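Side-chain contacts in Co-chaperone DjlA N-terminal domain-containing protein (Porphyromonas gingivalis, PDB 2H5N), which is of unknown function but binds magnesium and carries an all-helical TerB-like fold, probably related to tellurite-resistance proteins and the N-terminal domain of the co-chaperone DjlA: residues G15-A20 / E81-Y86; M24-V29 / A63-E68; M48-L53 / A88-V93; A107-I112 / P119-M124. All blocks are in the same frame, centred on the assembly; numbering follows the deposited sequence. Where two conformers were deposited one is given.

How the interactions relate
The four contacts join helices and their connections in one TerB-like bundle. Interactions 1 and 2 share helix 15-30, with their centres about 13 Å apart, and touch where Thr19 CG2 lies 3.4 Å from Ser64 CA. Interactions 1 and 3 share helix 81-94 and lie with their centres about 9 Å apart; Tyr86 OH reaches Arg49 O at 3.3 Å, probably as a hydrogen bond. Interaction 4 meets interaction 3 through Ala88 O and Trp109 NE1, 3.0 Å apart. Val29 of interaction 2 binds the magnesium ion, and the side chain of Trp109 in interaction 4 is about 12 Å from the bound magnesium ion. Interactions 2 and 4 also both touch a second subunit.

Interaction 1 of 4, residues G15-A20 / E81-Y86; sequences GQELTA and EERKKY
Within residues 15-20 and 81-86 the nearest CA atoms are those of Glu17 and Arg83, 10.5 Å apart, so the gap is spanned by long side chains and not by close backbone packing. Arg83 grips the carboxylate end-on with both terminal nitrogens, one to each oxygen. Arg83 NH2 donates to Glu17 OE1 at 2.9 Å, with the oxygen almost in the guanidinium plane, while Arg83 NH1 reaches Glu17 OE2 at 3.2 Å. The two flat groups are not coplanar: their planes stand 61° apart, and both nitrogens approach from above the carboxylate plane. Glu17 runs out extended beyond CG, whereas Arg83 bends at its third torsion (chi3 -40°), which turns the guanidinium to meet it. Each charge has a second partner. Glu17 OE1 also accepts from the backbone N of Ser14 just ahead of its helix, and Arg83 NE pairs with Asp80, so both ends of the salt bridge are steadied from their own side. The bridge lies at the surface. On helix 15-30, Leu18 and Thr19 pack on helix 54-64 and Ala20 on helix 69-77, while Glu17 alone of residues 15-20 reaches across to residues 81-86 of helix 81-94.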
loop_
_atom_site.group_PDB
_atom_site.type_symbol
_atom_site.label_atom_id
_atom_site.label_comp_id
_atom_site.label_asym_id
_atom_site.label_seq_id
_atom_site.Cartn_x
_atom_site.Cartn_y
_atom_site.Cartn_z
ATOM N N GLY A 15 20.448 -3.726 -14.795
ATOM C CA GLY A 15 19.523 -4.333 -13.858
ATOM C C GLY A 15 19.021 -3.405 -12.759
ATOM O O GLY A 15 17.835 -3.435 -12.420
ATOM N N GLN A 16 19.889 -2.582 -12.168
ATOM C CA GLN A 16 19.393 -1.697 -11.097
ATOM C C GLN A 16 18.608 -0.490 -11.653
ATOM O O GLN A 16 17.714 0.010 -10.988
ATOM C CB GLN A 16 20.464 -1.351 -10.020
ATOM C CG GLN A 16 21.602 -0.419 -10.425
ATOM C CD GLN A 16 22.772 -0.375 -9.413
ATOM O OE1 GLN A 16 22.584 -0.188 -8.197
ATOM N NE2 GLN A 16 23.981 -0.539 -9.923
ATOM N N GLU A 17 18.907 -0.066 -12.883
ATOM C CA GLU A 17 18.077 0.952 -13.554
ATOM C C GLU A 17 16.686 0.424 -13.867
ATOM O O GLU A 17 15.711 1.119 -13.615
ATOM C CB GLU A 17 18.726 1.475 -14.835
ATOM C CG GLU A 17 19.832 2.518 -14.573
ATOM C CD GLU A 17 20.730 2.769 -15.803
ATOM O OE1 GLU A 17 20.786 1.892 -16.719
ATOM O OE2 GLU A 17 21.405 3.828 -15.848
ATOM N N LEU A 18 16.591 -0.809 -14.375
ATOM C CA LEU A 18 15.315 -1.447 -14.616
ATOM C C LEU A 18 14.486 -1.608 -13.343
ATOM O O LEU A 18 13.284 -1.375 -13.351
ATOM C CB LEU A 18 15.543 -2.827 -15.262
ATOM C CG LEU A 18 16.012 -2.828 -16.736
ATOM C CD1 LEU A 18 16.318 -4.283 -17.191
ATOM C CD2 LEU A 18 14.966 -2.234 -17.675
ATOM N N THR A 19 15.135 -2.037 -12.253
ATOM C CA THR A 19 14.499 -2.142 -10.948
ATOM C C THR A 19 13.973 -0.754 -10.523
ATOM O O THR A 19 12.875 -0.631 -9.971
ATOM C CB THR A 19 15.535 -2.693 -9.920
ATOM O OG1 THR A 19 16.036 -3.970 -10.389
ATOM C CG2 THR A 19 14.904 -2.890 -8.581
ATOM N N ALA A 20 14.777 0.279 -10.763
ATOM C CA ALA A 20 14.395 1.664 -10.449
ATOM C C ALA A 20 13.164 2.148 -11.204
ATOM O O ALA A 20 12.282 2.813 -10.623
ATOM C CB ALA A 20 15.588 2.618 -10.688
ATOM N N GLU A 81 19.385 12.381 -21.238
ATOM C CA GLU A 81 18.039 12.872 -21.537
ATOM C C GLU A 81 17.192 11.935 -22.404
ATOM O O GLU A 81 15.977 11.890 -22.246
ATOM C CB GLU A 81 18.071 14.261 -22.172
ATOM C CG GLU A 81 18.679 15.354 -21.292
ATOM C CD GLU A 81 17.935 15.557 -19.994
ATOM O OE1 GLU A 81 16.698 15.455 -19.980
ATOM O OE2 GLU A 81 18.606 15.829 -18.980
ATOM N N GLU A 82 17.813 11.191 -23.308
ATOM C CA GLU A 82 17.046 10.264 -24.163
ATOM C C GLU A 82 16.354 9.178 -23.327
ATOM O O GLU A 82 15.171 8.859 -23.530
ATOM C CB GLU A 82 17.907 9.675 -25.297
ATOM C CG GLU A 82 17.263 8.506 -26.073
ATOM C CD GLU A 82 17.168 8.674 -27.607
ATOM O OE1 GLU A 82 16.159 9.261 -28.090
ATOM O OE2 GLU A 82 18.052 8.175 -28.351
ATOM N N ARG A 83 17.089 8.611 -22.392
ATOM C CA ARG A 83 16.541 7.576 -21.522
ATOM C C ARG A 83 15.513 8.138 -20.548
ATOM O O ARG A 83 14.463 7.547 -20.401
ATOM C CB ARG A 83 17.674 6.748 -20.880
ATOM C CG ARG A 83 18.199 5.703 -21.909
ATOM C CD ARG A 83 19.224 4.729 -21.353
ATOM N NE ARG A 83 20.177 5.385 -20.435
ATOM C CZ ARG A 83 20.700 4.813 -19.345
ATOM N NH1 ARG A 83 21.529 5.489 -18.561
ATOM N NH2 ARG A 83 20.390 3.574 -19.014
ATOM N N LYS A 84 15.761 9.341 -19.999
ATOM C CA LYS A 84 14.768 10.037 -19.189
ATOM C C LYS A 84 13.424 10.243 -19.911
ATOM O O LYS A 84 12.361 10.079 -19.308
ATOM C CB LYS A 84 15.310 11.397 -18.697
ATOM C CG LYS A 84 16.239 11.268 -17.543
ATOM C CD LYS A 84 16.697 12.638 -17.044
ATOM C CE LYS A 84 17.532 12.475 -15.800
ATOM N NZ LYS A 84 17.588 13.743 -14.934
ATOM N N LYS A 85 13.486 10.632 -21.179
ATOM C CA LYS A 85 12.306 10.856 -22.003
ATOM C C LYS A 85 11.472 9.575 -22.159
ATOM O O LYS A 85 10.235 9.583 -22.091
ATOM C CB LYS A 85 12.733 11.417 -23.377
ATOM C CG LYS A 85 11.666 11.383 -24.444
ATOM C CD LYS A 85 12.166 11.943 -25.765
ATOM C CE LYS A 85 11.046 12.004 -26.779
ATOM N NZ LYS A 85 11.026 10.833 -27.714
ATOM N N TYR A 86 12.176 8.471 -22.361
ATOM C CA TYR A 86 11.562 7.179 -22.495
ATOM C C TYR A 86 10.930 6.754 -21.153
ATOM O O TYR A 86 9.776 6.298 -21.104
ATOM C CB TYR A 86 12.643 6.198 -22.891
ATOM C CG TYR A 86 12.097 4.997 -23.586
ATOM C CD1 TYR A 86 11.988 3.776 -22.915
ATOM C CD2 TYR A 86 11.664 5.073 -24.918
ATOM C CE1 TYR A 86 11.467 2.666 -23.528
ATOM C CE2 TYR A 86 11.144 3.938 -25.556
ATOM C CZ TYR A 86 11.060 2.747 -24.848
ATOM O OH TYR A 86 10.570 1.613 -25.453
#

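Interaction 2 of 4, residues M24-V29 / A63-E68; sequences MAKSMV and ASDSIE. With MG (magnesium ion), chain E.
A type I turn from Ser64 to Ile67, near the C-terminal end of helix 54-64, receives Lys26 from the metal-bearing end of helix 15-30. The lysine chain is extended beyond CG (chi2 177°, chi3 -179°) and carries its ammonium across the gap to the turn. There Lys26 NZ forms a salt bridge with Asp65 OD1 at 3.3 Å, the hydrogen bond within it being weak. The two side chains cross at about a right angle, and one carboxylate oxygen does the touching. Ser64 OG lies 3.3 Å from Lys26 NZ as well, and flanks the lysine methylenes, with Lys26 CE 3.8 Å away; its own hydrogen bond goes back to Leu61 O. The start of the turn is braced by Ala63 O, which accepts from both the backbone N and OG of Ser66, the latter at 2.9 Å. One turn further along helix 15-30, Val29 O binds the magnesium ion at 2.4 Å, with Asp32 and Lys34 O completing the protein ligands. A third subunit closes over this region, and its Lys34 packs on Asp65. The buried ammonium is thus shared among several weak partners, namely Asp65 OD1, Leu61 O and Ile35 O of the third subunit, and the carboxylate of Asp65 would probably help to offset its charge at this subunit interface.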
loop_
_atom_site.group_PDB
_atom_site.type_symbol
_atom_site.label_atom_id
_atom_site.label_comp_id
_atom_site.label_asym_id
_atom_site.label_seq_id
_atom_site.Cartn_x
_atom_site.Cartn_y
_atom_site.Cartn_z
ATOM N N MET A 24 9.538 3.179 -9.542
ATOM C CA MET A 24 8.873 4.466 -9.783
ATOM C C MET A 24 7.419 4.274 -10.219
ATOM O O MET A 24 6.528 4.972 -9.747
ATOM C CB MET A 24 9.682 5.349 -10.755
ATOM C CG MET A 24 11.069 5.814 -10.161
ATOM S SD MET A 24 10.915 6.908 -8.709
ATOM C CE MET A 24 10.922 5.683 -7.375
ATOM N N ALA A 25 7.193 3.272 -11.056
ATOM C CA ALA A 25 5.879 2.924 -11.585
ATOM C C ALA A 25 4.949 2.405 -10.510
ATOM O O ALA A 25 3.779 2.807 -10.451
ATOM C CB ALA A 25 6.027 1.896 -12.710
ATOM N N LYS A 26 5.452 1.500 -9.674
ATOM C CA LYS A 26 4.747 1.097 -8.454
ATOM C C LYS A 26 4.359 2.271 -7.516
ATOM O O LYS A 26 3.224 2.358 -7.018
ATOM C CB LYS A 26 5.575 0.078 -7.710
ATOM C CG LYS A 26 5.376 -1.379 -8.198
ATOM C CD LYS A 26 6.324 -2.305 -7.427
ATOM C CE LYS A 26 6.177 -3.714 -7.880
ATOM N NZ LYS A 26 6.790 -4.739 -6.945
ATOM N N SER A 27 5.312 3.137 -7.235
ATOM C CA SER A 27 5.091 4.231 -6.314
ATOM C C SER A 27 3.999 5.133 -6.865
ATOM O O SER A 27 3.109 5.551 -6.130
ATOM C CB SER A 27 6.387 5.023 -6.092
ATOM O OG SER A 27 7.471 4.167 -5.738
ATOM N N MET A 28 4.075 5.451 -8.159
ATOM C CA MET A 28 3.077 6.326 -8.804
ATOM C C MET A 28 1.660 5.742 -8.707
ATOM O O MET A 28 0.754 6.454 -8.248
ATOM C CB MET A 28 3.479 6.658 -10.246
ATOM C CG MET A 28 2.542 7.588 -11.055
ATOM S SD MET A 28 3.052 7.898 -12.762
ATOM C CE MET A 28 2.793 6.251 -13.441
ATOM N N VAL A 29 1.494 4.457 -9.071
ATOM C CA VAL A 29 0.171 3.792 -9.070
ATOM C C VAL A 29 -0.382 3.474 -7.669
ATOM O O VAL A 29 -1.595 3.372 -7.500
ATOM C CB VAL A 29 0.078 2.454 -9.978
ATOM C CG1 VAL A 29 0.369 2.735 -11.442
ATOM C CG2 VAL A 29 0.972 1.358 -9.494
ATOM N N ALA A 63 13.030 -7.733 -7.256
ATOM C CA ALA A 63 14.199 -6.921 -6.884
ATOM C C ALA A 63 13.799 -5.517 -6.431
ATOM O O ALA A 63 14.466 -4.932 -5.571
ATOM C CB ALA A 63 15.191 -6.819 -8.030
ATOM N N SER A 64 12.715 -4.982 -7.002
ATOM C CA SER A 64 12.255 -3.635 -6.651
ATOM C C SER A 64 11.844 -3.480 -5.162
ATOM O O SER A 64 11.991 -2.377 -4.566
ATOM C CB SER A 64 11.169 -3.137 -7.637
ATOM O OG SER A 64 9.913 -3.763 -7.404
ATOM N N ASP A 65 11.369 -4.576 -4.560
ATOM C CA ASP A 65 10.995 -4.562 -3.142
ATOM C C ASP A 65 12.202 -4.488 -2.198
ATOM O O ASP A 65 12.043 -4.200 -1.023
ATOM C CB ASP A 65 10.134 -5.787 -2.742
ATOM C CG ASP A 65 8.958 -6.029 -3.674
ATOM O OD1 ASP A 65 8.189 -5.084 -3.971
ATOM O OD2 ASP A 65 8.791 -7.183 -4.105
ATOM N N SER A 66 13.397 -4.796 -2.681
ATOM C CA SER A 66 14.574 -4.730 -1.813
ATOM C C SER A 66 15.306 -3.391 -1.923
ATOM O O SER A 66 16.344 -3.197 -1.276
ATOM C CB SER A 66 15.542 -5.881 -2.100
ATOM O OG SER A 66 16.191 -5.707 -3.356
ATOM N N ILE A 67 14.802 -2.475 -2.751
ATOM C CA ILE A 67 15.437 -1.175 -2.840
ATOM C C ILE A 67 14.517 -0.068 -2.387
ATOM O O ILE A 67 13.304 -0.150 -2.529
ATOM C CB ILE A 67 16.054 -0.838 -4.231
ATOM C CG1 ILE A 67 14.972 -0.731 -5.320
ATOM C CG2 ILE A 67 17.294 -1.752 -4.536
ATOM C CD1 ILE A 67 15.186 0.464 -6.288
ATOM N N GLU A 68 15.124 0.967 -1.835
ATOM C CA GLU A 68 14.432 2.169 -1.442
ATOM C C GLU A 68 13.947 3.001 -2.651
ATOM O O GLU A 68 14.677 3.204 -3.634
ATOM C CB GLU A 68 15.378 3.020 -0.592
ATOM C CG GLU A 68 15.883 2.358 0.700
ATOM C CD GLU A 68 14.758 2.057 1.663
ATOM O OE1 GLU A 68 13.918 2.963 1.884
ATOM O OE2 GLU A 68 14.707 0.915 2.190
HETATM MG MG MG E . -4.025 3.584 -7.449
#

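Interaction 3 of 4, residues M48-L53 / A88-V93; sequences MRFGIL and ASYLGV
Phe50 points the edge of its ring at the face of Tyr90 in a T-shaped stack, with the ring planes 84° apart and the centroids separated by 5.1 Å. The phenylalanine comes in by its CE2 corner, which stands 3.5 Å from Tyr90 CG and is offset toward the rim of the tyrosine ring, on the side where the ring joins its chain. Next to it, Phe50 CZ meets Tyr90 CB at 3.8 Å, and CB lies at the phenylalanine edge, in the ring plane. Tyr90 swings its CG anti to the backbone N (chi1 169°), which takes the ring off helix 81-94 and presents a face to the incoming edge. In the TerB-like bundle this pair ties the connection between helices 37-47 and 54-64 to helix 81-94, with Ile21 of helix 15-30 touching both rings. The connection itself is a tight bend, in which Gly51 N bonds back to Met48 O at 2.9 Å. Phe50 belongs to a wider aromatic group, since its ring is also paired edge-to-face with Tyr86 and with Phe13. Tyr90 has its polar end occupied as well, its buried hydroxyl being hydrogen-bonded to Met43 O of helix 37-47.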
loop_
_atom_site.group_PDB
_atom_site.type_symbol
_atom_site.label_atom_id
_atom_site.label_comp_id
_atom_site.label_asym_id
_atom_site.label_seq_id
_atom_site.Cartn_x
_atom_site.Cartn_y
_atom_site.Cartn_z
ATOM N N MET A 48 8.271 -4.398 -20.792
ATOM C CA MET A 48 8.988 -5.210 -21.747
ATOM C C MET A 48 9.649 -4.375 -22.852
ATOM O O MET A 48 10.689 -4.772 -23.388
ATOM C CB MET A 48 8.022 -6.190 -22.357
ATOM C CG MET A 48 7.244 -6.870 -21.290
ATOM S SD MET A 48 7.878 -8.501 -21.248
ATOM C CE MET A 48 6.772 -9.149 -22.492
ATOM N N ARG A 49 9.078 -3.211 -23.165
ATOM C CA ARG A 49 9.641 -2.364 -24.224
ATOM C C ARG A 49 11.015 -1.860 -23.840
ATOM O O ARG A 49 11.733 -1.323 -24.675
ATOM C CB ARG A 49 8.737 -1.188 -24.538
ATOM C CG ARG A 49 7.393 -1.601 -25.071
ATOM C CD ARG A 49 7.245 -1.144 -26.449
ATOM N NE ARG A 49 5.952 -1.534 -26.984
ATOM C CZ ARG A 49 5.633 -1.452 -28.269
ATOM N NH1 ARG A 49 4.428 -1.834 -28.667
ATOM N NH2 ARG A 49 6.520 -0.996 -29.153
ATOM N N PHE A 50 11.379 -2.063 -22.580
ATOM C CA PHE A 50 12.704 -1.679 -22.057
ATOM C C PHE A 50 13.799 -2.691 -22.354
ATOM O O PHE A 50 14.965 -2.476 -21.993
ATOM C CB PHE A 50 12.631 -1.368 -20.568
ATOM C CG PHE A 50 12.035 -0.022 -20.277
ATOM C CD1 PHE A 50 12.824 1.114 -20.303
ATOM C CD2 PHE A 50 10.681 0.111 -19.998
ATOM C CE1 PHE A 50 12.281 2.369 -20.016
ATOM C CE2 PHE A 50 10.120 1.349 -19.732
ATOM C CZ PHE A 50 10.914 2.487 -19.747
ATOM N N GLY A 51 13.401 -3.801 -22.972
ATOM C CA GLY A 51 14.325 -4.719 -23.596
ATOM C C GLY A 51 14.620 -5.970 -22.825
ATOM O O GLY A 51 15.721 -6.508 -22.899
ATOM N N ILE A 52 13.639 -6.440 -22.073
ATOM C CA ILE A 52 13.796 -7.695 -21.322
ATOM C C ILE A 52 12.851 -8.777 -21.833
ATOM O O ILE A 52 11.821 -8.470 -22.433
ATOM C CB ILE A 52 13.549 -7.538 -19.806
ATOM C CG1 ILE A 52 12.110 -7.059 -19.526
ATOM C CG2 ILE A 52 14.645 -6.720 -19.176
ATOM C CD1 ILE A 52 11.982 -5.554 -19.236
ATOM N N LEU A 53 13.200 -10.027 -21.538
ATOM C CA LEU A 53 12.334 -11.177 -21.791
ATOM C C LEU A 53 11.301 -11.376 -20.669
ATOM O O LEU A 53 11.575 -11.067 -19.502
ATOM C CB LEU A 53 13.186 -12.428 -21.996
ATOM C CG LEU A 53 13.485 -12.846 -23.438
ATOM C CD1 LEU A 53 12.840 -14.215 -23.762
ATOM C CD2 LEU A 53 13.083 -11.772 -24.479
ATOM N N ALA A 88 9.911 8.811 -18.735
ATOM C CA ALA A 88 8.721 9.682 -18.590
ATOM C C ALA A 88 7.547 9.237 -19.481
ATOM O O ALA A 88 6.379 9.334 -19.090
ATOM C CB ALA A 88 9.064 11.163 -18.872
ATOM N N SER A 89 7.851 8.765 -20.686
ATOM C CA SER A 89 6.787 8.387 -21.627
ATOM C C SER A 89 6.069 7.188 -21.071
ATOM O O SER A 89 4.849 7.141 -21.079
ATOM C CB SER A 89 7.320 8.144 -23.059
ATOM O OG SER A 89 8.066 9.273 -23.483
ATOM N N TYR A 90 6.850 6.259 -20.544
ATOM C CA TYR A 90 6.374 5.031 -19.914
ATOM C C TYR A 90 5.460 5.326 -18.723
ATOM O O TYR A 90 4.369 4.774 -18.601
ATOM C CB TYR A 90 7.588 4.208 -19.453
ATOM C CG TYR A 90 7.250 3.039 -18.548
ATOM C CD1 TYR A 90 6.456 1.987 -19.014
ATOM C CD2 TYR A 90 7.724 2.979 -17.215
ATOM C CE1 TYR A 90 6.147 0.926 -18.206
ATOM C CE2 TYR A 90 7.426 1.886 -16.399
ATOM C CZ TYR A 90 6.636 0.861 -16.901
ATOM O OH TYR A 90 6.302 -0.245 -16.127
ATOM N N LEU A 91 5.893 6.243 -17.860
ATOM C CA LEU A 91 5.115 6.564 -16.697
ATOM C C LEU A 91 3.802 7.210 -17.127
ATOM O O LEU A 91 2.774 6.943 -16.542
ATOM C CB LEU A 91 5.913 7.402 -15.704
ATOM C CG LEU A 91 7.050 6.657 -14.970
ATOM C CD1 LEU A 91 7.920 7.657 -14.265
ATOM C CD2 LEU A 91 6.532 5.572 -13.973
ATOM N N GLY A 92 3.845 7.977 -18.214
ATOM C CA GLY A 92 2.715 8.693 -18.703
ATOM C C GLY A 92 1.645 7.846 -19.340
ATOM O O GLY A 92 0.455 8.187 -19.245
ATOM N N VAL A 93 2.047 6.754 -19.985
ATOM C CA VAL A 93 1.080 5.865 -20.599
ATOM C C VAL A 93 0.438 4.884 -19.628
ATOM O O VAL A 93 -0.643 4.372 -19.931
ATOM C CB VAL A 93 1.656 5.075 -21.811
ATOM C CG1 VAL A 93 2.354 6.023 -22.798
ATOM C CG2 VAL A 93 2.564 3.980 -21.345
#

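Interaction 4 of 4, residues A107-I112 / P119-M124; sequences ALWTLI and PTMTVM
Met121 O packs against the six-membered ring of Trp109, 3.3 Å from Trp109 CH2 and 3.7 Å from Trp109 CZ3. It approaches the indole obliquely. A second carbonyl, Thr122 O, comes in at the ring edge, close to the indole plane, 3.7 Å from Trp109 CH2. The far end of the tryptophan therefore packs against the backbone that leads into helix 123-130. Side chains complete the fit. Met121 CG rests 3.6 Å from Trp109 CZ2, the methionine chain crossing the tryptophan at about a right angle, while Val123 CB lies 4.2 Å from Trp109 CZ3. With chi1 of Trp109 at 175°, CG lies opposite the backbone N, and the indole reaches past the surface of helix 103-116 to the segment that leads into helix 123-130. These are two consecutive helices joined by an extended connection. Thr122 is the N-cap just before helix 123-130, and its side chain caps a backbone N in the first turn; Thr122 N in return bonds to Glu125 OE1, the reciprocal pattern of a capping box. Neighbouring groups enclose the indole further: Leu91 of helix 81-94 and Ala126 of helix 123-130 pack on it, and its NE1 makes a weak hydrogen bond to Ala88 O. Leu108 and Leu111, on the same helix as Trp109, pack against a second subunit. With no hydrogen bond between the two segments, the contact depends mainly on close packing, Met121 O included; at Thr122 O, a partly positive hydrogen of the indole rim probably adds a weak favourable interaction.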
loop_
_atom_site.group_PDB
_atom_site.type_symbol
_atom_site.label_atom_id
_atom_site.label_comp_id
_atom_site.label_asym_id
_atom_site.label_seq_id
_atom_site.Cartn_x
_atom_site.Cartn_y
_atom_site.Cartn_z
ATOM N N ALA A 107 -1.241 15.157 -12.442
ATOM C CA ALA A 107 -0.479 15.711 -11.340
ATOM C C ALA A 107 0.519 14.722 -10.753
ATOM O O ALA A 107 1.620 15.107 -10.372
ATOM C CB ALA A 107 -1.422 16.285 -10.227
ATOM N N LEU A 108 0.129 13.453 -10.645
ATOM C CA LEU A 108 1.015 12.440 -10.074
ATOM C C LEU A 108 2.205 12.153 -10.979
ATOM O O LEU A 108 3.352 11.981 -10.503
ATOM C CB LEU A 108 0.273 11.143 -9.797
ATOM C CG LEU A 108 -0.693 11.144 -8.614
ATOM C CD1 LEU A 108 -1.567 9.875 -8.659
ATOM C CD2 LEU A 108 0.075 11.256 -7.319
ATOM N N TRP A 109 1.912 12.082 -12.271
ATOM C CA TRP A 109 2.912 11.934 -13.310
ATOM C C TRP A 109 3.807 13.182 -13.331
ATOM O O TRP A 109 5.009 13.058 -13.368
ATOM C CB TRP A 109 2.207 11.629 -14.655
ATOM C CG TRP A 109 3.093 11.562 -15.850
ATOM C CD1 TRP A 109 4.356 11.038 -15.902
ATOM C CD2 TRP A 109 2.773 11.971 -17.200
ATOM N NE1 TRP A 109 4.849 11.129 -17.183
ATOM C CE2 TRP A 109 3.902 11.696 -17.996
ATOM C CE3 TRP A 109 1.651 12.576 -17.801
ATOM C CZ2 TRP A 109 3.958 12.009 -19.355
ATOM C CZ3 TRP A 109 1.707 12.889 -19.156
ATOM C CH2 TRP A 109 2.839 12.578 -19.924
ATOM N N THR A 110 3.248 14.383 -13.166
ATOM C CA THR A 110 4.090 15.581 -13.152
ATOM C C THR A 110 5.008 15.553 -11.939
ATOM O O THR A 110 6.236 15.814 -12.069
ATOM C CB THR A 110 3.267 16.864 -13.119
ATOM O OG1 THR A 110 2.483 16.958 -14.298
ATOM C CG2 THR A 110 4.149 18.027 -13.079
ATOM N N LEU A 111 4.451 15.215 -10.767
ATOM C CA LEU A 111 5.289 15.223 -9.543
ATOM C C LEU A 111 6.471 14.258 -9.611
ATOM O O LEU A 111 7.592 14.660 -9.309
ATOM C CB LEU A 111 4.455 15.033 -8.264
ATOM C CG LEU A 111 5.195 14.903 -6.921
ATOM C CD1 LEU A 111 5.971 16.185 -6.546
ATOM C CD2 LEU A 111 4.187 14.515 -5.802
ATOM N N ILE A 112 6.230 13.002 -10.027
ATOM C CA ILE A 112 7.315 12.000 -10.135
ATOM C C ILE A 112 8.349 12.410 -11.165
ATOM O O ILE A 112 9.548 12.291 -10.941
ATOM C CB ILE A 112 6.784 10.561 -10.396
ATOM C CG1 ILE A 112 7.870 9.494 -10.168
ATOM C CG2 ILE A 112 6.255 10.431 -11.787
ATOM C CD1 ILE A 112 7.345 8.164 -9.566
ATOM N N PRO A 119 11.678 15.009 -18.508
ATOM C CA PRO A 119 11.099 16.145 -19.244
ATOM C C PRO A 119 9.574 16.117 -19.197
ATOM O O PRO A 119 8.967 15.034 -19.084
ATOM C CB PRO A 119 11.593 15.913 -20.661
ATOM C CG PRO A 119 11.639 14.410 -20.772
ATOM C CD PRO A 119 12.213 13.987 -19.426
ATOM N N THR A 120 8.956 17.296 -19.232
ATOM C CA THR A 120 7.500 17.382 -19.291
ATOM C C THR A 120 7.080 17.123 -20.729
ATOM O O THR A 120 7.781 17.506 -21.671
ATOM C CB THR A 120 6.908 18.742 -18.733
ATOM O OG1 THR A 120 6.702 19.690 -19.790
ATOM C CG2 THR A 120 7.771 19.348 -17.674
ATOM N N MET A 121 5.964 16.420 -20.885
ATOM C CA MET A 121 5.371 16.140 -22.181
ATOM C C MET A 121 3.855 15.963 -21.990
ATOM O O MET A 121 3.367 15.736 -20.876
ATOM C CB MET A 121 5.999 14.885 -22.825
ATOM C CG MET A 121 5.868 13.617 -21.995
ATOM S SD MET A 121 6.590 12.084 -22.641
ATOM C CE MET A 121 8.309 12.357 -22.346
ATOM N N THR A 122 3.107 16.093 -23.077
ATOM C CA THR A 122 1.681 15.729 -23.060
ATOM C C THR A 122 1.559 14.212 -23.137
ATOM O O THR A 122 2.512 13.516 -23.496
ATOM C CB THR A 122 0.916 16.326 -24.231
ATOM O OG1 THR A 122 1.326 15.671 -25.429
ATOM C CG2 THR A 122 1.206 17.813 -24.353
ATOM N N VAL A 123 0.360 13.727 -22.824
ATOM C CA VAL A 123 0.085 12.309 -22.774
ATOM C C VAL A 123 0.132 11.739 -24.208
ATOM O O VAL A 123 0.525 10.581 -24.409
ATOM C CB VAL A 123 -1.236 12.039 -21.986
ATOM C CG1 VAL A 123 -2.432 12.810 -22.593
ATOM C CG2 VAL A 123 -1.518 10.544 -21.862
ATOM N N MET A 124 -0.245 12.575 -25.193
ATOM C CA MET A 124 -0.115 12.249 -26.611
ATOM C C MET A 124 1.341 11.957 -26.987
ATOM O O MET A 124 1.616 10.917 -27.599
ATOM C CB MET A 124 -0.685 13.375 -27.486
ATOM C CG MET A 124 -0.482 13.195 -29.007
ATOM S SD MET A 124 -1.556 14.212 -30.058
ATOM C CE MET A 124 -3.162 13.412 -29.901
#